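Tyrocidine synthase 3 (Brevibacillus parabrevis, PDB 4MRT) probably carries amino acid and peptide intermediates on a phosphopantetheine arm during tyrocidine synthesis, as the peptidyl carrier domain of a nonribosomal peptide synthetase. Local coordinates at residues Gly32-Phe37 / Thr72-Ala77. The protein carries 1 engineered substitution. Sequence-based numbering, arbitrary orientation.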
loop_
_atom_site.group_PDB
_atom_site.type_symbol
_atom_site.label_atom_id
_atom_site.label_comp_id
_atom_site.label_asym_id
_atom_site.label_seq_id
_atom_site.Cartn_x
_atom_site.Cartn_y
_atom_site.Cartn_z
ATOM N N GLY A 32 -9.587 -20.337 3.902
ATOM C CA GLY A 32 -9.604 -21.340 2.840
ATOM C C GLY A 32 -8.402 -21.194 1.910
ATOM O O GLY A 32 -7.714 -20.161 1.921
ATOM N N ILE A 33 -8.153 -22.205 1.084
ATOM C CA ILE A 33 -6.930 -22.229 0.295
ATOM C C ILE A 33 -7.091 -21.501 -1.035
ATOM O O ILE A 33 -6.129 -21.371 -1.788
ATOM C CB ILE A 33 -6.397 -23.673 0.067
ATOM C CG1 ILE A 33 -7.437 -24.545 -0.646
ATOM C CG2 ILE A 33 -5.985 -24.284 1.393
ATOM C CD1 ILE A 33 -6.885 -25.839 -1.203
ATOM N N LEU A 34 -8.312 -21.056 -1.327
ATOM C CA LEU A 34 -8.594 -20.223 -2.477
ATOM C C LEU A 34 -8.868 -18.755 -2.062
ATOM O O LEU A 34 -9.275 -17.955 -2.887
ATOM C CB LEU A 34 -9.810 -20.784 -3.230
ATOM C CG LEU A 34 -9.646 -21.706 -4.440
ATOM C CD1 LEU A 34 -8.426 -22.621 -4.400
ATOM C CD2 LEU A 34 -10.916 -22.494 -4.648
ATOM N N ASP A 35 -8.702 -18.424 -0.783
ATOM C CA ASP A 35 -8.991 -17.070 -0.302
ATOM C C ASP A 35 -7.881 -16.156 -0.823
ATOM O O ASP A 35 -6.697 -16.460 -0.710
ATOM C CB ASP A 35 -9.014 -16.969 1.227
ATOM C CG ASP A 35 -10.217 -17.673 1.873
ATOM O OD1 ASP A 35 -11.135 -18.123 1.166
ATOM O OD2 ASP A 35 -10.231 -17.769 3.130
ATOM N N ASN A 36 -8.263 -15.049 -1.398
ATOM C CA ASN A 36 -7.272 -14.066 -1.825
ATOM C C ASN A 36 -6.697 -13.289 -0.636
ATOM O O ASN A 36 -7.428 -12.609 0.065
ATOM C CB ASN A 36 -7.880 -13.111 -2.834
ATOM C CG ASN A 36 -6.862 -12.120 -3.359
ATOM O OD1 ASN A 36 -6.113 -11.546 -2.597
ATOM N ND2 ASN A 36 -6.811 -11.953 -4.666
ATOM N N PHE A 37 -5.385 -13.379 -0.433
ATOM C CA PHE A 37 -4.677 -12.736 0.693
ATOM C C PHE A 37 -5.072 -11.276 0.899
ATOM O O PHE A 37 -5.268 -10.836 2.032
ATOM C CB PHE A 37 -3.153 -12.835 0.482
ATOM C CG PHE A 37 -2.321 -12.331 1.632
ATOM C CD1 PHE A 37 -2.286 -13.023 2.847
ATOM C CD2 PHE A 37 -1.550 -11.172 1.503
ATOM C CE1 PHE A 37 -1.509 -12.573 3.900
ATOM C CE2 PHE A 37 -0.757 -10.730 2.555
ATOM C CZ PHE A 37 -0.743 -11.419 3.753
ATOM N N THR A 72 -3.028 -16.886 -3.099
ATOM C CA THR A 72 -3.818 -17.939 -2.456
ATOM C C THR A 72 -2.848 -18.950 -1.873
ATOM O O THR A 72 -1.714 -19.128 -2.354
ATOM C CB THR A 72 -4.792 -18.663 -3.432
ATOM O OG1 THR A 72 -4.050 -19.251 -4.506
ATOM C CG2 THR A 72 -5.853 -17.726 -4.005
ATOM N N ILE A 73 -3.282 -19.585 -0.782
ATOM C CA ILE A 73 -2.529 -20.642 -0.138
ATOM C C ILE A 73 -2.235 -21.818 -1.074
ATOM O O ILE A 73 -1.146 -22.390 -1.034
ATOM C CB ILE A 73 -3.285 -21.141 1.126
ATOM C CG1 ILE A 73 -3.087 -20.127 2.267
ATOM C CG2 ILE A 73 -2.767 -22.515 1.552
ATOM C CD1 ILE A 73 -4.121 -20.228 3.367
ATOM N N LYS A 74 -3.195 -22.192 -1.900
ATOM C CA LYS A 74 -3.000 -23.305 -2.821
ATOM C C LYS A 74 -1.813 -23.023 -3.733
ATOM O O LYS A 74 -0.864 -23.838 -3.817
ATOM C CB LYS A 74 -4.255 -23.535 -3.653
ATOM C CG LYS A 74 -4.202 -24.819 -4.463
ATOM C CD LYS A 74 -5.397 -24.978 -5.370
ATOM C CE LYS A 74 -5.154 -26.178 -6.259
ATOM N NZ LYS A 74 -6.326 -26.436 -7.102
ATOM N N ALA A 75 -1.838 -21.849 -4.375
ATOM C CA ALA A 75 -0.743 -21.463 -5.262
ATOM C C ALA A 75 0.572 -21.398 -4.512
ATOM O O ALA A 75 1.584 -21.936 -4.979
ATOM C CB ALA A 75 -1.034 -20.145 -5.946
ATOM N N LEU A 76 0.555 -20.757 -3.340
ATOM C CA LEU A 76 1.767 -20.592 -2.554
ATOM C C LEU A 76 2.358 -21.892 -2.053
ATOM O O LEU A 76 3.574 -22.034 -2.014
ATOM C CB LEU A 76 1.543 -19.669 -1.363
ATOM C CG LEU A 76 2.374 -18.394 -1.417
ATOM C CD1 LEU A 76 1.819 -17.479 -2.500
ATOM C CD2 LEU A 76 2.378 -17.712 -0.053
ATOM N N ALA A 77 1.486 -22.788 -1.583
ATOM C CA ALA A 77 1.873 -24.149 -1.204
ATOM C C ALA A 77 2.579 -24.846 -2.372
ATOM O O ALA A 77 3.651 -25.430 -2.190
ATOM C CB ALA A 77 0.653 -24.952 -0.769
HETATM O O HOH W 1 -5.745 -18.873 0.372
#
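I33 meets the first turn of helix 73-81 with both its backbone and its side chain. The amide N of K74 donates to I33 O at 3.0 Å. The bond lies in the carbonyl plane, on a lone pair, with an N-H...O angle of 160°. T72 CB and K74 CB also lie against I33 O, each 3.4 Å from it. The tight apolar part lies on the buried side. There I33 CG2 touches I73 CG2 at 3.7 Å, and the two side chains cross at about a right angle. CG1 of I73 lies beside its backbone N (chi1 -77°), which leaves CG2 anti to that N and facing I33. I73 also packs on W22 of helix 13-26. A water joins the backbones: it donates to G32 O and D35 O and accepts from I73 N, each at 2.8 Å. This first-turn amide is thus linked to two carbonyls of the turn. T72 is the N-cap; its OG1 accepts a weak bond from A75 N. T72 CG2 rests against the carbonyl oxygens of L34 and D35. The exposed side is looser. L34 and K74 lie side by side there, with L34 CD1 4.0 Å from K74 CD. The K74-I33 bond and the water hold the G32-D35 type I turn, in the long loop between helices 13-26 and 44-58, to the N-terminal end of the last helix, as in the four-helix fold of peptidyl carrier proteins.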